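Local structure of A putative transcriptional regulator (Rhodococcus sp., 2HKU) at residues E90-Y95 against I147-R152; S102-G107 against E191-V196. The protein probably binds regulatory DNA as a transcriptional regulator of the TetR family. One frame throughout, in Å; residues are numbered along the deposited sequence.

Both contacts draw on helix 92-104, one at each end: contact 1 joins its beginning to the close of helix 125-152, and contact 2 joins its last turn to helix 190-201. Their centres lie about 17 Å apart and their nearest atoms about 8 Å, too far to touch. Along the chain the segments alternate, 90-95 and 102-107 coming first, then 147-152 and 191-196, so the two connections cross. All four segments belong to the C-terminal part of this all-helical TetR-type protein, and one short helix thus ties together parts of the C-terminal domain that are distant in sequence.

Contact 1: E90-Y95 against I147-R152; sequences ETVGDY and IRTLMR
T149 meets Y95 with its methyl group over the ring. T149 CG2 stands 3.6 Å from the ring centroid of Y95 and 8° off the ring normal, a CH-pi contact placed almost exactly over the centre of one face. The two side chains approach from opposite directions: Y95 has CG anti to its own backbone nitrogen (chi1 170°), which sends the ring across to helix 125-152. At the far end Y95 OH lies 3.1 Å from T149 OG1; that threonine hydroxyl is hydrogen-bonded to the carbonyl of A145, one turn earlier in its own helix. Beside this pair lies an aliphatic contact, V92 CG1 at 4.2 Å from L150 CD2. Here the start of one helix packs on the last turns of another, within the all-helical C-terminal domain, which in TetR-family proteins generally serves ligand binding and dimerisation. A leucine in place of Y95 would probably leave the T149 methyl without its aromatic face and the T149 hydroxyl without its phenolic neighbour. The Y95 side chain also touches A145 and L146, and V92 packs on T153, just beyond helix 125-152. Behind the first shell, T91 occupies the N-cap of helix 92-104, its OG1 accepting a weak bond from D94 N whose geometry is uncertain. The same OG1 is hydrogen-bonded to the backbone carbonyl of R208, and backbone bonds join V92 to T210 and G93 to R208, which fastens the last modelled residues of the chain against this helix start.

Contact 2: S102-G107 against E191-V196; sequences SLLGPG and EEAVAV. With EDO (1,2-ethanediol), chain F.
L104 reaches helix 190-201 through a single methyl, and all apolar contact between the two segments runs through it. L104 CD1 sits 3.8 Å from A193 CB and 3.9 Å from V194 CG2, touching two consecutive residues at once. L104 CD1 also rests on the backbone that links them, at 3.7 Å from both A193 C and V194 N. The extended leucine chain accounts for this reach: CG is anti to the carbonyl carbon (chi1 -63°) and CD1 continues the line outward (chi2 179°). On the facing helix the small alanine side chain is consistent with the methyl's close approach to the main chain. In fold terms, the last turn of helix 92-104 lies against the beginning of helix 190-201 in the all-helical C-terminal domain, with helix 161-181 alongside, where I172 and V176 also touch L104. Among the polar interactions, the carbonyl of L104 is hydrogen-bonded to K179 NZ, so a lysine of helix 161-181 meets the C-terminal end of helix 92-104. G105 then leaves helical geometry, and a backbone bond of 2.6 Å from G107 N to S102 O closes the turn that follows. The bound 1,2-ethanediol, probably from the crystallisation liquor, lies by helix 190-201: its O2 makes a weak bond of 3.4 Å to the carbonyl oxygen of E191, and its C2 is 4.0 Å from V194 CG1. Toward the second subunit, V196 packs on K166 of that chain.

Contact 1: E90-Y95 against I147-R152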
loop_
_atom_site.group_PDB
_atom_site.type_symbol
_atom_site.label_atom_id
_atom_site.label_comp_id
_atom_site.label_asym_id
_atom_site.label_seq_id
_atom_site.Cartn_x
_atom_site.Cartn_y
_atom_site.Cartn_z
ATOM N N GLU A 90 11.310 -24.509 -11.953
ATOM C CA GLU A 90 10.342 -24.801 -13.002
ATOM C C GLU A 90 9.090 -25.460 -12.432
ATOM O O GLU A 90 9.177 -26.400 -11.641
ATOM C CB GLU A 90 10.966 -25.698 -14.073
ATOM C CG GLU A 90 12.098 -25.044 -14.848
ATOM C CD GLU A 90 11.660 -24.553 -16.214
ATOM O OE1 GLU A 90 12.199 -23.526 -16.679
ATOM O OE2 GLU A 90 10.777 -25.194 -16.823
ATOM N N THR A 91 7.927 -24.961 -12.837
ATOM C CA THR A 91 7.807 -24.215 -14.083
ATOM C C THR A 91 7.738 -22.714 -13.824
ATOM O O THR A 91 7.739 -22.272 -12.675
ATOM C CB THR A 91 6.563 -24.647 -14.881
ATOM O OG1 THR A 91 5.500 -23.711 -14.658
ATOM C CG2 THR A 91 6.110 -26.034 -14.453
ATOM N N VAL A 92 7.676 -21.935 -14.899
ATOM C CA VAL A 92 7.534 -20.498 -14.791
ATOM C C VAL A 92 6.211 -20.024 -14.103
ATOM O O VAL A 92 6.239 -19.154 -13.171
ATOM C CB VAL A 92 7.751 -19.821 -16.137
ATOM C CG1 VAL A 92 7.147 -18.432 -16.163
ATOM C CG2 VAL A 92 9.216 -19.689 -16.382
ATOM N N GLY A 93 5.081 -20.602 -14.515
ATOM C CA GLY A 93 3.803 -20.302 -13.893
ATOM C C GLY A 93 3.997 -20.568 -12.437
ATOM O O GLY A 93 3.520 -19.837 -11.579
ATOM N N ASP A 94 4.767 -21.603 -12.152
ATOM C CA ASP A 94 4.976 -22.060 -10.795
ATOM C C ASP A 94 6.001 -21.211 -10.004
ATOM O O ASP A 94 6.000 -21.190 -8.781
ATOM C CB ASP A 94 5.554 -23.428 -10.889
ATOM C CG ASP A 94 4.981 -24.342 -9.901
ATOM O OD1 ASP A 94 5.316 -24.119 -8.726
ATOM O OD2 ASP A 94 4.198 -25.274 -10.305
ATOM N N TYR A 95 6.920 -20.612 -10.731
ATOM C CA TYR A 95 7.920 -19.716 -10.153
ATOM C C TYR A 95 7.180 -18.472 -9.645
ATOM O O TYR A 95 7.385 -18.062 -8.508
ATOM C CB TYR A 95 8.883 -19.348 -11.255
ATOM C CG TYR A 95 9.877 -18.254 -10.979
ATOM C CD1 TYR A 95 11.210 -18.553 -10.670
ATOM C CD2 TYR A 95 9.504 -16.907 -11.102
ATOM C CE1 TYR A 95 12.119 -17.553 -10.449
ATOM C CE2 TYR A 95 10.385 -15.906 -10.868
ATOM C CZ TYR A 95 11.698 -16.207 -10.562
ATOM O OH TYR A 95 12.586 -15.176 -10.364
ATOM N N ILE A 147 11.027 -10.234 -13.474
ATOM C CA ILE A 147 10.773 -9.664 -14.794
ATOM C C ILE A 147 11.742 -10.305 -15.863
ATOM O O ILE A 147 11.344 -10.600 -16.970
ATOM C CB ILE A 147 10.801 -8.059 -14.814
ATOM C CG1 ILE A 147 9.825 -7.417 -13.775
ATOM C CG2 ILE A 147 10.487 -7.459 -16.201
ATOM C CD1 ILE A 147 8.331 -7.845 -13.960
ATOM N N ARG A 148 12.980 -10.558 -15.470
ATOM C CA ARG A 148 13.938 -11.295 -16.301
ATOM C C ARG A 148 13.521 -12.759 -16.515
ATOM O O ARG A 148 13.602 -13.223 -17.649
ATOM C CB ARG A 148 15.314 -11.256 -15.660
ATOM C CG ARG A 148 16.480 -11.718 -16.578
ATOM C CD ARG A 148 17.716 -11.524 -15.716
ATOM N NE ARG A 148 18.989 -11.804 -16.360
ATOM C CZ ARG A 148 20.144 -11.893 -15.700
ATOM N NH1 ARG A 148 20.186 -11.746 -14.365
ATOM N NH2 ARG A 148 21.250 -12.159 -16.381
ATOM N N THR A 149 13.173 -13.482 -15.439
ATOM C CA THR A 149 12.586 -14.846 -15.541
ATOM C C THR A 149 11.448 -14.886 -16.649
ATOM O O THR A 149 11.497 -15.694 -17.590
ATOM C CB THR A 149 12.151 -15.387 -14.174
ATOM O OG1 THR A 149 13.293 -15.534 -13.334
ATOM C CG2 THR A 149 11.528 -16.787 -14.291
ATOM N N LEU A 150 10.526 -13.920 -16.601
ATOM C CA LEU A 150 9.502 -13.748 -17.608
ATOM C C LEU A 150 9.999 -13.391 -18.992
ATOM O O LEU A 150 9.506 -13.922 -19.986
ATOM C CB LEU A 150 8.473 -12.668 -17.178
ATOM C CG LEU A 150 7.627 -12.867 -15.918
ATOM C CD1 LEU A 150 6.546 -11.696 -15.826
ATOM C CD2 LEU A 150 6.973 -14.231 -15.868
HETATM N N MSE A 151 10.882 -12.399 -19.103
HETATM C CA MSE A 151 11.286 -11.974 -20.436
HETATM C C MSE A 151 12.067 -13.057 -21.203
HETATM O O MSE A 151 11.995 -13.081 -22.423
HETATM C CB MSE A 151 12.113 -10.698 -20.430
HETATM C CG MSE A 151 11.337 -9.460 -20.051
HETATM SE SE MSE A 151 12.716 -8.124 -19.560
HETATM C CE MSE A 151 13.298 -7.646 -21.393
ATOM N N ARG A 152 12.807 -13.897 -20.478
ATOM C CA ARG A 152 13.768 -14.800 -21.098
ATOM C C ARG A 152 12.961 -16.010 -21.487
ATOM O O ARG A 152 13.312 -16.689 -22.448
ATOM C CB ARG A 152 14.972 -15.166 -20.197
ATOM C CG ARG A 152 14.705 -16.105 -19.025
ATOM C CD ARG A 152 15.995 -16.702 -18.492
ATOM N NE ARG A 152 15.816 -17.276 -17.148
ATOM C CZ ARG A 152 15.505 -18.547 -16.882
ATOM N NH1 ARG A 152 15.302 -19.436 -17.872
ATOM N NH2 ARG A 152 15.374 -18.942 -15.612
#

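Contact 2: S102-G107 against E191-V196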
loop_
_atom_site.group_PDB
_atom_site.type_symbol
_atom_site.label_atom_id
_atom_site.label_comp_id
_atom_site.label_asym_id
_atom_site.label_seq_id
_atom_site.Cartn_x
_atom_site.Cartn_y
_atom_site.Cartn_z
ATOM N N SER A 102 4.690 -16.421 -1.684
ATOM C CA SER A 102 5.584 -16.136 -0.523
ATOM C C SER A 102 5.403 -14.730 0.049
ATOM O O SER A 102 5.229 -14.520 1.271
ATOM C CB SER A 102 7.084 -16.251 -0.936
ATOM O OG SER A 102 7.909 -16.243 0.230
ATOM N N LEU A 103 5.492 -13.748 -0.840
ATOM C CA LEU A 103 5.313 -12.329 -0.395
ATOM C C LEU A 103 3.922 -12.109 0.210
ATOM O O LEU A 103 3.825 -11.451 1.166
ATOM C CB LEU A 103 5.548 -11.370 -1.577
ATOM C CG LEU A 103 6.999 -11.357 -2.067
ATOM C CD1 LEU A 103 6.988 -10.512 -3.277
ATOM C CD2 LEU A 103 7.991 -10.860 -0.920
ATOM N N LEU A 104 2.857 -12.691 -0.362
ATOM C CA LEU A 104 1.493 -12.416 0.112
ATOM C C LEU A 104 1.121 -13.250 1.292
ATOM O O LEU A 104 0.220 -12.900 2.075
ATOM C CB LEU A 104 0.453 -12.555 -1.010
ATOM C CG LEU A 104 0.663 -11.544 -2.145
ATOM C CD1 LEU A 104 -0.351 -11.670 -3.285
ATOM C CD2 LEU A 104 0.635 -10.112 -1.600
ATOM N N GLY A 105 1.836 -14.366 1.472
ATOM C CA GLY A 105 1.564 -15.214 2.611
ATOM C C GLY A 105 2.562 -15.145 3.731
ATOM O O GLY A 105 2.451 -14.286 4.614
ATOM N N PRO A 106 3.573 -16.061 3.746
ATOM C CA PRO A 106 4.435 -15.893 4.880
ATOM C C PRO A 106 5.244 -14.561 4.936
ATOM O O PRO A 106 5.680 -14.191 5.996
ATOM C CB PRO A 106 5.402 -17.114 4.801
ATOM C CG PRO A 106 5.325 -17.553 3.441
ATOM C CD PRO A 106 3.995 -17.177 2.871
ATOM N N GLY A 107 5.508 -13.910 3.814
ATOM C CA GLY A 107 6.329 -12.639 3.849
ATOM C C GLY A 107 5.426 -11.411 4.124
ATOM O O GLY A 107 5.909 -10.277 4.159
ATOM N N GLU A 191 -5.950 -16.113 -1.951
ATOM C CA GLU A 191 -6.164 -16.540 -3.315
ATOM C C GLU A 191 -6.552 -15.382 -4.243
ATOM O O GLU A 191 -6.072 -15.264 -5.366
ATOM C CB GLU A 191 -7.261 -17.662 -3.316
ATOM C CG GLU A 191 -7.431 -18.383 -4.629
ATOM C CD GLU A 191 -8.019 -19.834 -4.484
ATOM O OE1 GLU A 191 -8.710 -20.171 -3.449
ATOM O OE2 GLU A 191 -7.786 -20.625 -5.459
ATOM N N GLU A 192 -7.433 -14.527 -3.791
ATOM C CA GLU A 192 -7.829 -13.419 -4.588
ATOM C C GLU A 192 -6.684 -12.435 -4.867
ATOM O O GLU A 192 -6.597 -11.974 -5.978
ATOM C CB GLU A 192 -8.985 -12.697 -3.945
ATOM C CG GLU A 192 -10.271 -13.533 -4.104
ATOM C CD GLU A 192 -11.359 -12.983 -3.215
ATOM O OE1 GLU A 192 -11.174 -13.038 -1.990
ATOM O OE2 GLU A 192 -12.317 -12.398 -3.763
ATOM N N ALA A 193 -5.846 -12.188 -3.874
ATOM C CA ALA A 193 -4.670 -11.240 -4.005
ATOM C C ALA A 193 -3.642 -11.844 -4.968
ATOM O O ALA A 193 -3.160 -11.191 -5.808
ATOM C CB ALA A 193 -4.093 -10.984 -2.698
ATOM N N VAL A 194 -3.352 -13.163 -4.868
ATOM C CA VAL A 194 -2.527 -13.803 -5.841
ATOM C C VAL A 194 -3.049 -13.660 -7.259
ATOM O O VAL A 194 -2.293 -13.338 -8.215
ATOM C CB VAL A 194 -2.261 -15.307 -5.426
ATOM C CG1 VAL A 194 -1.621 -16.010 -6.573
ATOM C CG2 VAL A 194 -1.338 -15.338 -4.222
ATOM N N ALA A 195 -4.366 -13.836 -7.420
ATOM C CA ALA A 195 -5.012 -13.673 -8.728
ATOM C C ALA A 195 -4.908 -12.234 -9.296
ATOM O O ALA A 195 -4.853 -12.027 -10.498
ATOM C CB ALA A 195 -6.486 -14.119 -8.661
ATOM N N VAL A 196 -4.886 -11.220 -8.440
ATOM C CA VAL A 196 -4.711 -9.814 -8.979
ATOM C C VAL A 196 -3.285 -9.749 -9.635
ATOM O O VAL A 196 -3.139 -9.225 -10.720
ATOM C CB VAL A 196 -4.872 -8.715 -7.831
ATOM C CG1 VAL A 196 -4.241 -7.417 -8.216
ATOM C CG2 VAL A 196 -6.412 -8.517 -7.372
HETATM C C1 EDO F . -4.434 -16.332 -10.333
HETATM O O1 EDO F . -5.561 -16.416 -11.291
HETATM C C2 EDO F . -4.383 -17.288 -9.131
HETATM O O2 EDO F . -5.401 -17.064 -8.120
#